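Local coordinates for lysosome-associated membrane glycoprotein 3 (Homo sapiens, PDB 4AKM) that takes part in lysosome-autophagosome fusion and in the unfolded protein response as a membrane glycoprotein, its membrane-proximal luminal domain being the part in this structure, at residues 24-29 with 131-136. Numbering follows the deposited sequence.
Sequences QLIVQD and QVKTTD
Ile26 and Gln131 face each other as a hydrogen-bonded antiparallel pair, and Ile26 is the side chain to follow. Its CB sits 4.1 Å from Gln131 CB, where the two side chains start out alongside one another and point the same way. The CG2 branch, anti to its own backbone N, lies 3.9 Å from Gln131 OE1, a plain van der Waals contact; the polar end of that glutamine finds its partner elsewhere, NE2 bonding to Ser123 OG. The other branch runs beside the backbone N, CG1 being anti to the carbonyl carbon (chi1 -69°), and its tip CD1 reaches diagonally to the next residue on the same face, meeting Lys133 CD at 3.7 Å. Ile26 thus spans two residues of the facing strand, resting against the aliphatic part of the lysine.

Underneath, two reciprocal pairs of backbone bonds hold the register. Ile26 N gives its hydrogen to Gln131 O at 2.9 Å and nearly straight (168°), and Gln131 N returns a more bent bond to Ile26 O. Gln24 and Lys133 repeat the exchange. Between them Leu25 and Val132 form the non-hydrogen-bonded pair, projecting from the opposite face: Leu25 CD2 packs on Val132 CB at 3.7 Å, and both residues are buried.

The pairing joins strands 14-27 and 130-135, far apart in sequence, within one antiparallel sheet of the LAMP luminal domain, a beta prism. Strand 38-41 flanks the first on its other edge, bonding Leu25 to Phe40, while strand 122-125 continues the sheet beyond the second through Val132 and Leu124.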
loop_
_atom_site.group_PDB
_atom_site.type_symbol
_atom_site.label_atom_id
_atom_site.label_comp_id
_atom_site.label_asym_id
_atom_site.label_seq_id
_atom_site.Cartn_x
_atom_site.Cartn_y
_atom_site.Cartn_z
ATOM N N GLN A 24 -2.185 -8.236 -0.974
ATOM C CA GLN A 24 -2.998 -9.331 -0.496
ATOM C C GLN A 24 -3.508 -8.939 0.887
ATOM O O GLN A 24 -2.800 -8.290 1.657
ATOM C CB GLN A 24 -2.149 -10.612 -0.427
ATOM C CG GLN A 24 -2.936 -11.894 -0.167
ATOM C CD GLN A 24 -2.070 -13.152 -0.211
ATOM O OE1 GLN A 24 -1.333 -13.450 0.731
ATOM N NE2 GLN A 24 -2.163 -13.897 -1.309
ATOM N N LEU A 25 -4.743 -9.307 1.196
ATOM C CA LEU A 25 -5.279 -9.083 2.530
ATOM C C LEU A 25 -5.557 -10.427 3.181
ATOM O O LEU A 25 -6.203 -11.279 2.588
ATOM C CB LEU A 25 -6.549 -8.228 2.477
ATOM C CG LEU A 25 -6.344 -6.754 2.110
ATOM C CD1 LEU A 25 -7.672 -6.011 1.983
ATOM C CD2 LEU A 25 -5.440 -6.065 3.125
ATOM N N ILE A 26 -5.051 -10.617 4.392
ATOM C CA ILE A 26 -5.252 -11.859 5.120
ATOM C C ILE A 26 -6.119 -11.600 6.347
ATOM O O ILE A 26 -5.722 -10.836 7.230
ATOM C CB ILE A 26 -3.905 -12.484 5.585
ATOM C CG1 ILE A 26 -3.086 -13.003 4.397
ATOM C CG2 ILE A 26 -4.151 -13.609 6.584
ATOM C CD1 ILE A 26 -2.181 -11.977 3.760
ATOM N N VAL A 27 -7.297 -12.226 6.404
ATOM C CA VAL A 27 -8.132 -12.123 7.604
ATOM C C VAL A 27 -8.196 -13.429 8.395
ATOM O O VAL A 27 -8.342 -14.512 7.832
ATOM C CB VAL A 27 -9.565 -11.543 7.337
ATOM C CG1 VAL A 27 -9.578 -10.668 6.092
ATOM C CG2 VAL A 27 -10.612 -12.647 7.231
ATOM N N GLN A 28 -8.061 -13.309 9.711
ATOM C CA GLN A 28 -8.062 -14.462 10.603
ATOM C C GLN A 28 -9.462 -14.743 11.140
ATOM O O GLN A 28 -9.844 -14.228 12.191
ATOM C CB GLN A 28 -7.096 -14.228 11.761
ATOM C CG GLN A 28 -6.224 -15.424 12.086
ATOM C CD GLN A 28 -4.872 -15.018 12.637
ATOM O OE1 GLN A 28 -3.828 -15.487 12.170
ATOM N NE2 GLN A 28 -4.882 -14.140 13.637
ATOM N N ASP A 29 -10.213 -15.566 10.413
ATOM C CA ASP A 29 -11.585 -15.915 10.776
ATOM C C ASP A 29 -11.670 -16.526 12.164
ATOM O O ASP A 29 -12.503 -16.131 12.977
ATOM C CB ASP A 29 -12.156 -16.920 9.773
ATOM C CG ASP A 29 -12.396 -16.312 8.414
ATOM O OD1 ASP A 29 -12.893 -15.167 8.364
ATOM O OD2 ASP A 29 -12.087 -16.977 7.401
ATOM N N GLN A 131 -4.499 -8.375 8.172
ATOM C CA GLN A 131 -3.100 -8.251 7.826
ATOM C C GLN A 131 -3.014 -7.874 6.357
ATOM O O GLN A 131 -3.840 -8.295 5.556
ATOM C CB GLN A 131 -2.419 -9.595 8.064
ATOM C CG GLN A 131 -0.919 -9.571 8.019
ATOM C CD GLN A 131 -0.331 -10.929 8.327
ATOM O OE1 GLN A 131 -1.027 -11.949 8.275
ATOM N NE2 GLN A 131 0.955 -10.955 8.659
ATOM N N VAL A 132 -2.031 -7.060 6.001
ATOM C CA VAL A 132 -1.788 -6.769 4.598
ATOM C C VAL A 132 -0.394 -7.266 4.201
ATOM O O VAL A 132 0.549 -7.176 4.986
ATOM C CB VAL A 132 -1.992 -5.261 4.273
ATOM C CG1 VAL A 132 -1.051 -4.391 5.083
ATOM C CG2 VAL A 132 -1.828 -4.998 2.786
ATOM N N LYS A 133 -0.287 -7.828 2.999
ATOM C CA LYS A 133 0.995 -8.248 2.448
ATOM C C LYS A 133 1.250 -7.631 1.075
ATOM O O LYS A 133 0.375 -7.632 0.211
ATOM C CB LYS A 133 1.097 -9.776 2.380
ATOM C CG LYS A 133 1.905 -10.375 3.528
ATOM C CD LYS A 133 1.490 -11.804 3.848
ATOM C CE LYS A 133 1.877 -12.174 5.284
ATOM N NZ LYS A 133 1.311 -13.488 5.728
ATOM N N THR A 134 2.450 -7.090 0.887
ATOM C CA THR A 134 2.835 -6.525 -0.401
ATOM C C THR A 134 3.887 -7.386 -1.072
ATOM O O THR A 134 4.617 -8.122 -0.414
ATOM C CB THR A 134 3.392 -5.096 -0.271
ATOM O OG1 THR A 134 4.717 -5.136 0.279
ATOM C CG2 THR A 134 2.494 -4.254 0.612
ATOM N N THR A 135 3.975 -7.268 -2.388
ATOM C CA THR A 135 4.910 -8.072 -3.157
ATOM C C THR A 135 5.246 -7.319 -4.434
ATOM O O THR A 135 4.474 -6.476 -4.858
ATOM C CB THR A 135 4.285 -9.438 -3.501
ATOM O OG1 THR A 135 5.230 -10.232 -4.221
ATOM C CG2 THR A 135 3.067 -9.262 -4.362
ATOM N N ASP A 136 6.398 -7.597 -5.040
ATOM C CA ASP A 136 6.755 -6.973 -6.323
ATOM C C ASP A 136 6.689 -5.448 -6.294
ATOM O O ASP A 136 6.335 -4.804 -7.280
ATOM C CB ASP A 136 5.874 -7.519 -7.445
ATOM C CG ASP A 136 6.234 -8.936 -7.816
ATOM O OD1 ASP A 136 7.417 -9.171 -8.133
ATOM O OD2 ASP A 136 5.349 -9.814 -7.770
#